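Local coordinates for uncharacterized protein YfeY (Escherichia coli, PDB 2QZB) that is of unknown function but belongs to the DUF1131 family and is probably a lipoprotein of the cell envelope, at residues G41-R46 with F60-G65; R81-D86 with V159-W164; S102-K107 with Y135-E140; G110-A115 with V123-E128. One frame throughout, in Å; residues are numbered along the deposited sequence.

Contact 1: residues G41-R46 with F60-G65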
loop_
_atom_site.group_PDB
_atom_site.type_symbol
_atom_site.label_atom_id
_atom_site.label_comp_id
_atom_site.label_asym_id
_atom_site.label_seq_id
_atom_site.Cartn_x
_atom_site.Cartn_y
_atom_site.Cartn_z
ATOM N N GLY A 41 12.532 2.057 12.394
ATOM C CA GLY A 41 12.356 3.481 12.180
ATOM C C GLY A 41 11.883 4.083 13.474
ATOM O O GLY A 41 11.658 3.377 14.455
ATOM N N ASP A 42 11.706 5.398 13.463
ATOM C CA ASP A 42 11.283 6.117 14.625
ATOM C C ASP A 42 9.758 6.235 14.535
ATOM O O ASP A 42 9.228 7.319 14.333
ATOM C CB ASP A 42 11.933 7.505 14.628
ATOM C CG ASP A 42 13.457 7.449 14.459
ATOM O OD1 ASP A 42 14.115 6.822 15.307
ATOM O OD2 ASP A 42 13.981 8.058 13.492
ATOM N N TYR A 43 9.061 5.115 14.678
ATOM C CA TYR A 43 7.612 5.088 14.525
ATOM C C TYR A 43 6.950 4.971 15.880
ATOM O O TYR A 43 7.574 4.533 16.832
ATOM C CB TYR A 43 7.198 3.865 13.714
ATOM C CG TYR A 43 7.667 3.857 12.270
ATOM C CD1 TYR A 43 7.284 4.858 11.389
ATOM C CD2 TYR A 43 8.496 2.845 11.805
ATOM C CE1 TYR A 43 7.695 4.835 10.076
ATOM C CE2 TYR A 43 8.915 2.820 10.514
ATOM C CZ TYR A 43 8.499 3.816 9.651
ATOM O OH TYR A 43 8.907 3.784 8.349
ATOM N N ARG A 44 5.673 5.339 15.912
ATOM C CA ARG A 44 4.746 4.985 16.959
ATOM C C ARG A 44 3.762 3.970 16.361
ATOM O O ARG A 44 3.718 3.770 15.144
ATOM C CB ARG A 44 3.986 6.247 17.422
ATOM C CG ARG A 44 4.756 7.149 18.446
ATOM C CD ARG A 44 6.089 7.717 17.900
ATOM N NE ARG A 44 6.648 8.709 18.822
ATOM C CZ ARG A 44 6.499 10.032 18.714
ATOM N NH1 ARG A 44 5.790 10.590 17.720
ATOM N NH2 ARG A 44 7.053 10.818 19.625
ATOM N N LEU A 45 2.969 3.339 17.212
ATOM C CA LEU A 45 2.050 2.269 16.809
ATOM C C LEU A 45 0.690 2.465 17.511
ATOM O O LEU A 45 0.642 2.798 18.709
ATOM C CB LEU A 45 2.680 0.917 17.192
ATOM C CG LEU A 45 2.029 -0.375 16.690
ATOM C CD1 LEU A 45 2.038 -0.492 15.138
ATOM C CD2 LEU A 45 2.750 -1.546 17.299
ATOM N N ARG A 46 -0.397 2.275 16.769
ATOM C CA ARG A 46 -1.743 2.500 17.240
ATOM C C ARG A 46 -2.532 1.266 16.780
ATOM O O ARG A 46 -2.107 0.607 15.861
ATOM C CB ARG A 46 -2.263 3.691 16.448
ATOM C CG ARG A 46 -3.212 4.478 17.089
ATOM C CD ARG A 46 -3.051 5.856 16.580
ATOM N NE ARG A 46 -3.644 6.111 15.268
ATOM C CZ ARG A 46 -4.162 7.287 14.958
ATOM N NH1 ARG A 46 -4.158 8.266 15.869
ATOM N NH2 ARG A 46 -4.697 7.488 13.763
ATOM N N PHE A 60 -3.308 -2.512 12.741
ATOM C CA PHE A 60 -2.382 -1.554 13.371
ATOM C C PHE A 60 -2.059 -0.435 12.398
ATOM O O PHE A 60 -1.959 -0.665 11.198
ATOM C CB PHE A 60 -1.084 -2.233 13.860
ATOM C CG PHE A 60 -1.295 -3.171 15.016
ATOM C CD1 PHE A 60 -1.677 -4.511 14.787
ATOM C CD2 PHE A 60 -1.162 -2.717 16.340
ATOM C CE1 PHE A 60 -1.915 -5.374 15.838
ATOM C CE2 PHE A 60 -1.385 -3.562 17.401
ATOM C CZ PHE A 60 -1.773 -4.897 17.164
ATOM N N GLU A 61 -1.925 0.779 12.928
ATOM C CA GLU A 61 -1.397 1.920 12.199
ATOM C C GLU A 61 -0.025 2.249 12.762
ATOM O O GLU A 61 0.159 2.488 13.974
ATOM C CB GLU A 61 -2.343 3.132 12.295
ATOM C CG GLU A 61 -3.595 2.999 11.378
ATOM C CD GLU A 61 -4.573 4.125 11.570
ATOM O OE1 GLU A 61 -5.291 4.481 10.614
ATOM O OE2 GLU A 61 -4.598 4.694 12.677
ATOM N N VAL A 62 0.941 2.229 11.875
ATOM C CA VAL A 62 2.285 2.596 12.176
ATOM C C VAL A 62 2.344 4.092 11.906
ATOM O O VAL A 62 2.020 4.542 10.832
ATOM C CB VAL A 62 3.262 1.840 11.268
ATOM C CG1 VAL A 62 4.673 2.306 11.530
ATOM C CG2 VAL A 62 3.149 0.301 11.505
ATOM N N MET A 63 2.743 4.862 12.895
ATOM C CA MET A 63 2.584 6.308 12.816
ATOM C C MET A 63 3.939 6.976 12.645
ATOM O O MET A 63 4.909 6.613 13.307
ATOM C CB MET A 63 1.911 6.853 14.088
ATOM C CG MET A 63 0.512 6.215 14.429
ATOM S SD MET A 63 -0.736 6.488 13.148
ATOM C CE MET A 63 -1.023 8.237 13.217
ATOM N N LYS A 64 3.981 7.962 11.779
ATOM C CA LYS A 64 5.207 8.730 11.557
ATOM C C LYS A 64 4.817 10.165 11.817
ATOM O O LYS A 64 4.124 10.791 11.026
ATOM C CB LYS A 64 5.744 8.543 10.146
ATOM C CG LYS A 64 7.167 9.141 9.963
ATOM C CD LYS A 64 7.758 8.871 8.590
ATOM C CE LYS A 64 7.369 9.937 7.574
ATOM N NZ LYS A 64 8.360 9.985 6.422
ATOM N N GLY A 65 5.185 10.638 12.996
ATOM C CA GLY A 65 4.617 11.863 13.535
ATOM C C GLY A 65 3.112 11.758 13.635
ATOM O O GLY A 65 2.569 10.795 14.200
HETATM O O HOH W 1 6.963 8.891 14.870
HETATM O O HOH W 2 3.821 9.421 16.193
#
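R46 starts with CB beside the backbone of F60-G65, 3.7 Å from E61 O, and its CG stands anti to the backbone N. CD then passes M63 CG and SD, and a bend at chi3 (79°) turns the guanidinium toward E61. NE lies 3.1 Å from E61 OE2 and NH2 3.0 Å from the same oxygen, a salt bridge with both N-H groups directed into one acceptor; guanidinium and carboxylate planes are 22° apart. Over one guanidinium face sits M63 CE, 3.7 Å from R46 CZ, brought there by bends at chi2 and chi3 of the methionine chain. A glutamine at E61 would probably weaken this pairing, because the charge facing the guanidinium would be lost. The strands form the open end of the beta hairpin 44-52/55-64, with 44-52 outermost in the antiparallel sheet. R44 and M63 are a hydrogen-bonded pair, M63 N reaching R44 O at 2.7 Å, almost straight (175°). On the other face V62 CG1 makes a CH-pi contact with the Y43 ring, 3.8 Å from its centroid, while V62 CG2 meets L45 CD1. L45 CD1 also packs 3.8 Å from F60 CB, beside helix 32-38.

Contact 2: residues R81-D86 with V159-W164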
loop_
_atom_site.group_PDB
_atom_site.type_symbol
_atom_site.label_atom_id
_atom_site.label_comp_id
_atom_site.label_asym_id
_atom_site.label_seq_id
_atom_site.Cartn_x
_atom_site.Cartn_y
_atom_site.Cartn_z
ATOM N N ARG A 81 -1.799 -8.129 4.771
ATOM C CA ARG A 81 -1.762 -6.927 3.924
ATOM C C ARG A 81 -1.075 -5.799 4.699
ATOM O O ARG A 81 -1.270 -5.686 5.947
ATOM C CB ARG A 81 -3.171 -6.490 3.514
ATOM C CG ARG A 81 -3.243 -5.178 2.667
ATOM C CD ARG A 81 -4.656 -4.817 2.231
ATOM N NE ARG A 81 -4.736 -3.463 1.701
ATOM C CZ ARG A 81 -5.719 -2.978 0.943
ATOM N NH1 ARG A 81 -5.682 -1.710 0.538
ATOM N NH2 ARG A 81 -6.756 -3.740 0.599
ATOM N N ILE A 82 -0.267 -4.999 3.978
ATOM C CA ILE A 82 0.385 -3.778 4.546
ATOM C C ILE A 82 0.256 -2.711 3.485
ATOM O O ILE A 82 0.714 -2.919 2.341
ATOM C CB ILE A 82 1.888 -3.973 4.848
ATOM C CG1 ILE A 82 2.108 -5.148 5.814
ATOM C CG2 ILE A 82 2.520 -2.642 5.429
ATOM C CD1 ILE A 82 3.494 -5.847 5.719
ATOM N N ASP A 83 -0.419 -1.616 3.818
ATOM C CA ASP A 83 -0.439 -0.439 2.948
ATOM C C ASP A 83 0.639 0.554 3.412
ATOM O O ASP A 83 0.699 0.879 4.594
ATOM C CB ASP A 83 -1.799 0.225 3.012
ATOM C CG ASP A 83 -2.936 -0.725 2.596
ATOM O OD1 ASP A 83 -3.956 -0.231 2.101
ATOM O OD2 ASP A 83 -2.805 -1.956 2.785
ATOM N N VAL A 84 1.494 0.999 2.504
ATOM C CA VAL A 84 2.617 1.854 2.876
ATOM C C VAL A 84 2.297 3.238 2.366
ATOM O O VAL A 84 1.971 3.422 1.184
ATOM C CB VAL A 84 3.979 1.346 2.354
ATOM C CG1 VAL A 84 5.154 2.302 2.776
ATOM C CG2 VAL A 84 4.275 -0.048 2.888
ATOM N N LEU A 85 2.352 4.213 3.252
ATOM C CA LEU A 85 2.148 5.604 2.846
ATOM C C LEU A 85 3.375 6.471 3.128
ATOM O O LEU A 85 3.404 7.647 2.783
ATOM C CB LEU A 85 0.932 6.172 3.569
ATOM C CG LEU A 85 -0.394 5.410 3.388
ATOM C CD1 LEU A 85 -0.614 4.253 4.365
ATOM C CD2 LEU A 85 -1.479 6.376 3.598
ATOM N N ASP A 86 4.359 5.887 3.789
ATOM C CA ASP A 86 5.617 6.541 4.157
ATOM C C ASP A 86 6.468 6.699 2.906
ATOM O O ASP A 86 6.865 5.689 2.261
ATOM C CB ASP A 86 6.363 5.663 5.154
ATOM C CG ASP A 86 7.604 6.330 5.747
ATOM O OD1 ASP A 86 8.082 7.385 5.254
ATOM O OD2 ASP A 86 8.110 5.759 6.731
ATOM N N VAL A 159 1.902 7.922 -7.450
ATOM C CA VAL A 159 1.725 6.872 -6.494
ATOM C C VAL A 159 1.446 7.506 -5.134
ATOM O O VAL A 159 2.243 8.329 -4.654
ATOM C CB VAL A 159 3.021 5.970 -6.395
ATOM C CG1 VAL A 159 2.913 4.990 -5.225
ATOM C CG2 VAL A 159 3.252 5.195 -7.695
ATOM N N SER A 160 0.346 7.117 -4.508
ATOM C CA SER A 160 0.000 7.653 -3.185
ATOM C C SER A 160 -0.008 6.557 -2.115
ATOM O O SER A 160 -0.029 6.845 -0.931
ATOM C CB SER A 160 -1.358 8.334 -3.231
ATOM O OG SER A 160 -2.321 7.434 -3.737
ATOM N N LYS A 161 0.037 5.296 -2.536
ATOM C CA LYS A 161 0.201 4.194 -1.598
ATOM C C LYS A 161 0.868 3.005 -2.292
ATOM O O LYS A 161 0.666 2.782 -3.492
ATOM C CB LYS A 161 -1.182 3.836 -1.071
ATOM C CG LYS A 161 -1.257 2.769 -0.051
ATOM C CD LYS A 161 -2.349 3.158 0.916
ATOM C CE LYS A 161 -3.705 2.860 0.372
ATOM N NZ LYS A 161 -4.737 3.079 1.435
ATOM N N ILE A 162 1.672 2.253 -1.542
ATOM C CA ILE A 162 2.200 0.993 -2.032
ATOM C C ILE A 162 1.559 -0.114 -1.160
ATOM O O ILE A 162 1.577 -0.031 0.086
ATOM C CB ILE A 162 3.767 0.940 -1.979
ATOM C CG1 ILE A 162 4.386 2.117 -2.780
ATOM C CG2 ILE A 162 4.280 -0.418 -2.531
ATOM C CD1 ILE A 162 5.839 2.251 -2.617
ATOM N N ILE A 163 1.004 -1.137 -1.803
ATOM C CA ILE A 163 0.294 -2.203 -1.073
ATOM C C ILE A 163 0.970 -3.543 -1.273
ATOM O O ILE A 163 1.229 -3.959 -2.417
ATOM C CB ILE A 163 -1.164 -2.276 -1.533
ATOM C CG1 ILE A 163 -1.803 -0.885 -1.427
ATOM C CG2 ILE A 163 -1.953 -3.351 -0.741
ATOM C CD1 ILE A 163 -3.077 -0.810 -2.157
ATOM N N TRP A 164 1.267 -4.220 -0.176
ATOM C CA TRP A 164 1.748 -5.586 -0.235
ATOM C C TRP A 164 0.620 -6.512 0.229
ATOM O O TRP A 164 -0.056 -6.193 1.235
ATOM C CB TRP A 164 2.967 -5.773 0.675
ATOM C CG TRP A 164 3.383 -7.231 0.789
ATOM C CD1 TRP A 164 4.233 -7.899 -0.041
ATOM C CD2 TRP A 164 2.967 -8.188 1.794
ATOM N NE1 TRP A 164 4.377 -9.211 0.380
ATOM C CE2 TRP A 164 3.619 -9.407 1.509
ATOM C CE3 TRP A 164 2.112 -8.122 2.912
ATOM C CZ2 TRP A 164 3.436 -10.569 2.294
ATOM C CZ3 TRP A 164 1.935 -9.262 3.690
ATOM C CH2 TRP A 164 2.592 -10.478 3.375
#
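The D83 carboxylate is gripped on both oxygens. R81, on the same strand, reaches it side-on: NE gives a hydrogen bond to D83 OD2 at 2.7 Å and NH1 one to D83 OD1 at 2.8 Å, each on a syn lone pair and near the guanidinium plane. R81 can span the two residues because its chain runs extended from CG to NE, with CG anti to the backbone N (chi1 177°). From the partner strand K161 adds a weak, long salt bridge, NZ to D83 OD1 at 3.5 Å; chi2 lays CD against D83 CB, and the bend at chi3 turns the end of the chain toward the carboxylate. Two cations converging on D83 would be expected to favour its ionised form. I163 lies alongside D83, and its CG2 comes 3.7 Å from R81 NE. Beneath this network the backbones pair as antiparallel strands. I82 with W164 and V84 with I162 are hydrogen-bonded pairs, two bonds each, V84 N to I162 O being the shortest at 2.6 Å; D83 with I163 is the non-hydrogen-bonded pair between them. On the opposite face I82 CD1 touches W164 CE3 at 3.9 Å, the indole CG standing anti to its backbone N. That face meets the short strands 16-17 and 20-21, where V16 and V21 pack on it and E18 O accepts the W164 NE1 bond. Within the sheet, strand 81-84 lies between 67-73 and 158-165, and 158-165 in turn pairs with 133-138, where Q136 faces both S160 and K161 across a classic beta bulge.

Contact 3: residues S102-K107 with Y135-E140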
loop_
_atom_site.group_PDB
_atom_site.type_symbol
_atom_site.label_atom_id
_atom_site.label_comp_id
_atom_site.label_asym_id
_atom_site.label_seq_id
_atom_site.Cartn_x
_atom_site.Cartn_y
_atom_site.Cartn_z
ATOM N N SER A 102 2.908 7.734 -15.532
ATOM C CA SER A 102 3.523 7.659 -16.873
ATOM C C SER A 102 4.947 7.111 -16.884
ATOM O O SER A 102 5.453 6.685 -17.952
ATOM C CB SER A 102 3.514 9.053 -17.505
ATOM O OG SER A 102 4.206 9.981 -16.674
ATOM N N ASP A 103 5.575 7.078 -15.701
ATOM C CA ASP A 103 6.853 6.383 -15.518
ATOM C C ASP A 103 6.680 4.836 -15.607
ATOM O O ASP A 103 7.614 4.079 -15.929
ATOM C CB ASP A 103 7.459 6.773 -14.145
ATOM C CG ASP A 103 8.316 8.051 -14.205
ATOM O OD1 ASP A 103 8.295 8.755 -15.229
ATOM O OD2 ASP A 103 9.022 8.362 -13.220
ATOM N N LEU A 104 5.482 4.363 -15.301
ATOM C CA LEU A 104 5.284 2.920 -15.131
ATOM C C LEU A 104 4.393 2.289 -16.155
ATOM O O LEU A 104 4.619 1.138 -16.516
ATOM C CB LEU A 104 4.711 2.613 -13.738
ATOM C CG LEU A 104 5.571 3.165 -12.609
ATOM C CD1 LEU A 104 4.790 3.107 -11.316
ATOM C CD2 LEU A 104 6.912 2.428 -12.514
ATOM N N TYR A 105 3.375 3.027 -16.596
ATOM C CA TYR A 105 2.322 2.487 -17.470
ATOM C C TYR A 105 2.062 3.414 -18.639
ATOM O O TYR A 105 2.017 4.630 -18.475
ATOM C CB TYR A 105 1.002 2.241 -16.723
ATOM C CG TYR A 105 1.159 1.412 -15.465
ATOM C CD1 TYR A 105 1.368 0.047 -15.540
ATOM C CD2 TYR A 105 1.166 2.022 -14.208
ATOM C CE1 TYR A 105 1.542 -0.729 -14.391
ATOM C CE2 TYR A 105 1.373 1.256 -13.026
ATOM C CZ TYR A 105 1.527 -0.117 -13.138
ATOM O OH TYR A 105 1.702 -0.877 -12.009
ATOM N N SER A 106 1.906 2.828 -19.820
ATOM C CA SER A 106 1.511 3.591 -21.001
ATOM C C SER A 106 0.006 3.726 -21.093
ATOM O O SER A 106 -0.503 4.595 -21.804
ATOM C CB SER A 106 2.063 2.958 -22.268
ATOM O OG SER A 106 1.325 1.842 -22.654
ATOM N N LYS A 107 -0.701 2.874 -20.344
ATOM C CA LYS A 107 -2.159 2.847 -20.327
ATOM C C LYS A 107 -2.653 2.062 -19.117
ATOM O O LYS A 107 -1.932 1.248 -18.548
ATOM C CB LYS A 107 -2.721 2.275 -21.642
ATOM C CG LYS A 107 -2.609 0.782 -21.813
ATOM C CD LYS A 107 -2.846 0.339 -23.283
ATOM C CE LYS A 107 -4.341 0.364 -23.683
ATOM N NZ LYS A 107 -4.777 -0.771 -24.598
ATOM N N TYR A 135 0.241 -0.661 -6.531
ATOM C CA TYR A 135 0.428 0.763 -6.263
ATOM C C TYR A 135 -0.942 1.394 -6.369
ATOM O O TYR A 135 -1.709 1.064 -7.286
ATOM C CB TYR A 135 1.371 1.407 -7.306
ATOM C CG TYR A 135 2.666 0.659 -7.573
ATOM C CD1 TYR A 135 3.564 0.387 -6.550
ATOM C CD2 TYR A 135 3.000 0.238 -8.863
ATOM C CE1 TYR A 135 4.732 -0.316 -6.784
ATOM C CE2 TYR A 135 4.190 -0.438 -9.111
ATOM C CZ TYR A 135 5.046 -0.706 -8.080
ATOM O OH TYR A 135 6.239 -1.353 -8.314
ATOM N N GLN A 136 -1.288 2.280 -5.455
ATOM C CA GLN A 136 -2.451 3.132 -5.705
ATOM C C GLN A 136 -1.977 4.485 -6.191
ATOM O O GLN A 136 -0.892 4.959 -5.796
ATOM C CB GLN A 136 -3.361 3.294 -4.470
ATOM C CG GLN A 136 -3.978 1.989 -3.958
ATOM C CD GLN A 136 -5.125 2.206 -2.941
ATOM O OE1 GLN A 136 -5.359 3.328 -2.461
ATOM N NE2 GLN A 136 -5.840 1.122 -2.620
ATOM N N PHE A 137 -2.786 5.111 -7.048
ATOM C CA PHE A 137 -2.429 6.393 -7.663
ATOM C C PHE A 137 -3.484 7.399 -7.276
ATOM O O PHE A 137 -4.641 7.030 -7.092
ATOM C CB PHE A 137 -2.355 6.261 -9.202
ATOM C CG PHE A 137 -1.138 5.514 -9.671
ATOM C CD1 PHE A 137 -1.152 4.118 -9.767
ATOM C CD2 PHE A 137 0.022 6.187 -9.958
ATOM C CE1 PHE A 137 -0.025 3.428 -10.160
ATOM C CE2 PHE A 137 1.139 5.510 -10.359
ATOM C CZ PHE A 137 1.129 4.123 -10.439
ATOM N N SER A 138 -3.105 8.665 -7.136
ATOM C CA SER A 138 -4.132 9.711 -7.035
ATOM C C SER A 138 -3.739 10.950 -7.804
ATOM O O SER A 138 -2.556 11.139 -8.132
ATOM C CB SER A 138 -4.552 10.031 -5.595
ATOM O OG SER A 138 -3.497 9.961 -4.674
ATOM N N GLY A 139 -4.730 11.772 -8.124
ATOM C CA GLY A 139 -4.512 12.941 -8.982
ATOM C C GLY A 139 -5.869 13.560 -9.234
ATOM O O GLY A 139 -6.847 13.162 -8.585
ATOM N N GLU A 140 -5.942 14.526 -10.158
ATOM C CA GLU A 140 -7.212 15.197 -10.463
ATOM C C GLU A 140 -8.200 14.259 -11.141
ATOM O O GLU A 140 -7.888 13.686 -12.193
ATOM C CB GLU A 140 -6.980 16.433 -11.356
ATOM C CG GLU A 140 -8.181 17.412 -11.459
ATOM C CD GLU A 140 -7.765 18.811 -12.000
ATOM O OE1 GLU A 140 -6.554 18.997 -12.322
ATOM O OE2 GLU A 140 -8.642 19.709 -12.107
#
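This is an apolar, largely aromatic contact in which the end of the short helix 101-104 and the residue after it pack on one face of the antiparallel sheet, against strand 133-138. L104 and Y105 come from the helix side; Y135 and F137, two apart and so on the same side of their strand, point toward them. All four side chains have the first torsion that sets CG beside the backbone N. L104 CD1 lies in the plane of the F137 ring at its edge, 3.9 Å from F137 CZ, and 4.2 Å from Y135 CD2. The Y105 ring meets F137 edge-first, Y105 CE2 being 3.9 Å from F137 CE1. L104 CB lies over one face of the Y105 ring, toward its rim, and F101 makes an edge-to-face pair with F137. An alanine at Y105 would probably leave F137 CE1 and CZ less well packed and would lose the hydroxyl that bonds to K126 O. The Y135 hydroxyl has its own partner, T93 OG1. Tip to ring, Y105 OH stands near the plane of Y135, at its edge, 3.6 Å from Y135 CD2.

Contact 4: residues G110-A115 with V123-E128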
loop_
_atom_site.group_PDB
_atom_site.type_symbol
_atom_site.label_atom_id
_atom_site.label_comp_id
_atom_site.label_asym_id
_atom_site.label_seq_id
_atom_site.Cartn_x
_atom_site.Cartn_y
_atom_site.Cartn_z
ATOM N N GLY A 110 -6.360 -3.168 -18.077
ATOM C CA GLY A 110 -5.949 -4.492 -17.612
ATOM C C GLY A 110 -4.968 -4.507 -16.453
ATOM O O GLY A 110 -4.958 -5.454 -15.670
ATOM N N ASN A 111 -4.101 -3.494 -16.386
ATOM C CA ASN A 111 -3.137 -3.312 -15.282
ATOM C C ASN A 111 -3.814 -2.842 -13.957
ATOM O O ASN A 111 -3.400 -3.204 -12.835
ATOM C CB ASN A 111 -2.131 -2.211 -15.673
ATOM C CG ASN A 111 -1.369 -2.493 -16.992
ATOM O OD1 ASN A 111 -0.397 -3.260 -17.002
ATOM N ND2 ASN A 111 -1.760 -1.796 -18.091
ATOM N N CYS A 112 -4.852 -2.025 -14.127
ATOM C CA CYS A 112 -5.350 -1.099 -13.115
ATOM C C CYS A 112 -6.853 -1.178 -12.988
ATOM O O CYS A 112 -7.543 -1.494 -13.951
ATOM C CB CYS A 112 -5.000 0.335 -13.508
ATOM S SG CYS A 112 -3.239 0.585 -13.832
ATOM N N GLN A 113 -7.331 -0.865 -11.782
ATOM C CA GLN A 113 -8.734 -0.870 -11.405
ATOM C C GLN A 113 -8.961 0.187 -10.312
ATOM O O GLN A 113 -8.039 0.545 -9.583
ATOM C CB GLN A 113 -9.125 -2.263 -10.883
ATOM C CG GLN A 113 -9.458 -3.282 -11.999
ATOM C CD GLN A 113 -9.213 -4.751 -11.616
ATOM O OE1 GLN A 113 -8.962 -5.098 -10.445
ATOM N NE2 GLN A 113 -9.256 -5.618 -12.625
ATOM N N LYS A 114 -10.184 0.689 -10.208
ATOM C CA LYS A 114 -10.568 1.553 -9.085
ATOM C C LYS A 114 -10.250 0.839 -7.784
ATOM O O LYS A 114 -10.540 -0.359 -7.651
ATOM C CB LYS A 114 -12.063 1.862 -9.108
ATOM C CG LYS A 114 -12.536 2.640 -10.299
ATOM C CD LYS A 114 -14.012 2.978 -10.145
ATOM C CE LYS A 114 -14.286 3.763 -8.869
ATOM N NZ LYS A 114 -13.958 5.202 -9.055
ATOM N N ALA A 115 -9.658 1.577 -6.845
ATOM C CA ALA A 115 -9.240 1.031 -5.555
ATOM C C ALA A 115 -10.442 0.631 -4.715
ATOM O O ALA A 115 -11.554 1.081 -4.977
ATOM C CB ALA A 115 -8.398 2.041 -4.815
ATOM N N VAL A 123 -6.781 4.817 -7.993
ATOM C CA VAL A 123 -6.745 3.716 -8.933
ATOM C C VAL A 123 -5.624 2.807 -8.445
ATOM O O VAL A 123 -4.563 3.300 -8.030
ATOM C CB VAL A 123 -6.485 4.247 -10.352
ATOM C CG1 VAL A 123 -6.355 3.108 -11.362
ATOM C CG2 VAL A 123 -7.650 5.119 -10.764
ATOM N N GLU A 124 -5.870 1.499 -8.450
ATOM C CA GLU A 124 -4.885 0.541 -8.002
ATOM C C GLU A 124 -4.407 -0.344 -9.156
ATOM O O GLU A 124 -5.240 -0.903 -9.888
ATOM C CB GLU A 124 -5.494 -0.327 -6.924
ATOM C CG GLU A 124 -4.517 -1.241 -6.220
ATOM C CD GLU A 124 -5.187 -2.001 -5.114
ATOM O OE1 GLU A 124 -5.969 -1.384 -4.347
ATOM O OE2 GLU A 124 -4.952 -3.216 -5.035
ATOM N N CYS A 125 -3.086 -0.500 -9.263
ATOM C CA CYS A 125 -2.419 -1.211 -10.361
ATOM C C CYS A 125 -1.405 -2.195 -9.821
ATOM O O CYS A 125 -0.634 -1.857 -8.937
ATOM C CB CYS A 125 -1.652 -0.242 -11.291
ATOM S SG CYS A 125 -2.572 1.198 -11.992
ATOM N N LYS A 126 -1.352 -3.393 -10.401
ATOM C CA LYS A 126 -0.378 -4.383 -9.976
ATOM C C LYS A 126 0.976 -3.992 -10.497
ATOM O O LYS A 126 1.112 -3.471 -11.618
ATOM C CB LYS A 126 -0.736 -5.799 -10.477
ATOM C CG LYS A 126 -2.211 -6.120 -10.436
ATOM C CD LYS A 126 -2.760 -6.408 -11.861
ATOM C CE LYS A 126 -4.207 -6.934 -11.840
ATOM N NZ LYS A 126 -4.899 -6.724 -13.165
ATOM N N ALA A 127 1.981 -4.233 -9.685
ATOM C CA ALA A 127 3.335 -3.981 -10.057
ATOM C C ALA A 127 3.740 -5.030 -11.093
ATOM O O ALA A 127 3.426 -6.226 -10.949
ATOM C CB ALA A 127 4.201 -4.070 -8.856
ATOM N N GLU A 128 4.412 -4.565 -12.148
ATOM C CA GLU A 128 4.871 -5.428 -13.242
ATOM C C GLU A 128 5.813 -6.532 -12.713
ATOM O O GLU A 128 6.793 -6.266 -12.023
ATOM C CB GLU A 128 5.555 -4.560 -14.324
ATOM C CG GLU A 128 6.244 -5.353 -15.432
ATOM C CD GLU A 128 5.251 -6.223 -16.182
ATOM O OE1 GLU A 128 4.190 -5.678 -16.571
ATOM O OE2 GLU A 128 5.513 -7.439 -16.359
#
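Q113 O is held by one strong bond and two lighter touches. E124 N lies 2.6 Å away from Q113 O, nearly along the C=O axis and with an almost straight N-H (168°); V123 CA offers a C-H at 3.5 Å from Q113 O, and V123 CG1 sits beside the oxygen as well. The return bond of the pair runs from Q113 N to E124 O at 2.8 Å, in the carbonyl plane. E124 O also receives the C-H of C112 CA. Beyond the C112/C125 pair, K126 N reaches N111 O at 3.2 Å, and the K126 chain bends at chi2 so that its CD passes N111 O before NZ makes a weak bond to G110 O at 2.8 Å. These strands, 112-114 and 123-126, form a beta hairpin, and 112-114 is one of the two outermost strands of the sheet in this chain. C112 and C125 occupy a non-hydrogen-bonded pair, where the CA atoms come as close as 4.0 Å, and a cross-strand disulfide joins C112 SG to C125 SG at 2.1 Å. Both sulfurs stand beside their own backbone N, with chi1 near -54° in each, and the bridge itself turns 106° about its S-S bond. C112 CB also packs on V123 CG1 at 3.8 Å. On this face F101 touches both cysteines, and M148 lies against C112 and V123. Over the other face E124 extends away from the backbone, its OE2 in a salt bridge with R165 and its OE1 bonded to Q136 NE2.

Overall arrangement
All four contacts reach one antiparallel sheet, ordered 44-52, 55-64, 67-73, 81-84, 158-165, 133-138, 123-126, 112-114. Contact 1 pairs the first two strands and contact 4 the last two, so hairpins finish both ends, with centres about 27 Å apart. Contact 1 closes before contact 2 opens. Contact 2, only about 2 Å from the centre of the chain, joins the middle of the sheet, between segments 73 residues apart in the chain; contact 3 is nested inside the loop it closes, and contact 4 inside that of contact 3. Contacts 1 and 2 touch through Y43 and K64 on D86. Contacts 3 and 4, centres about 9 Å apart, adjoin through Y105 and F137 packing on C125.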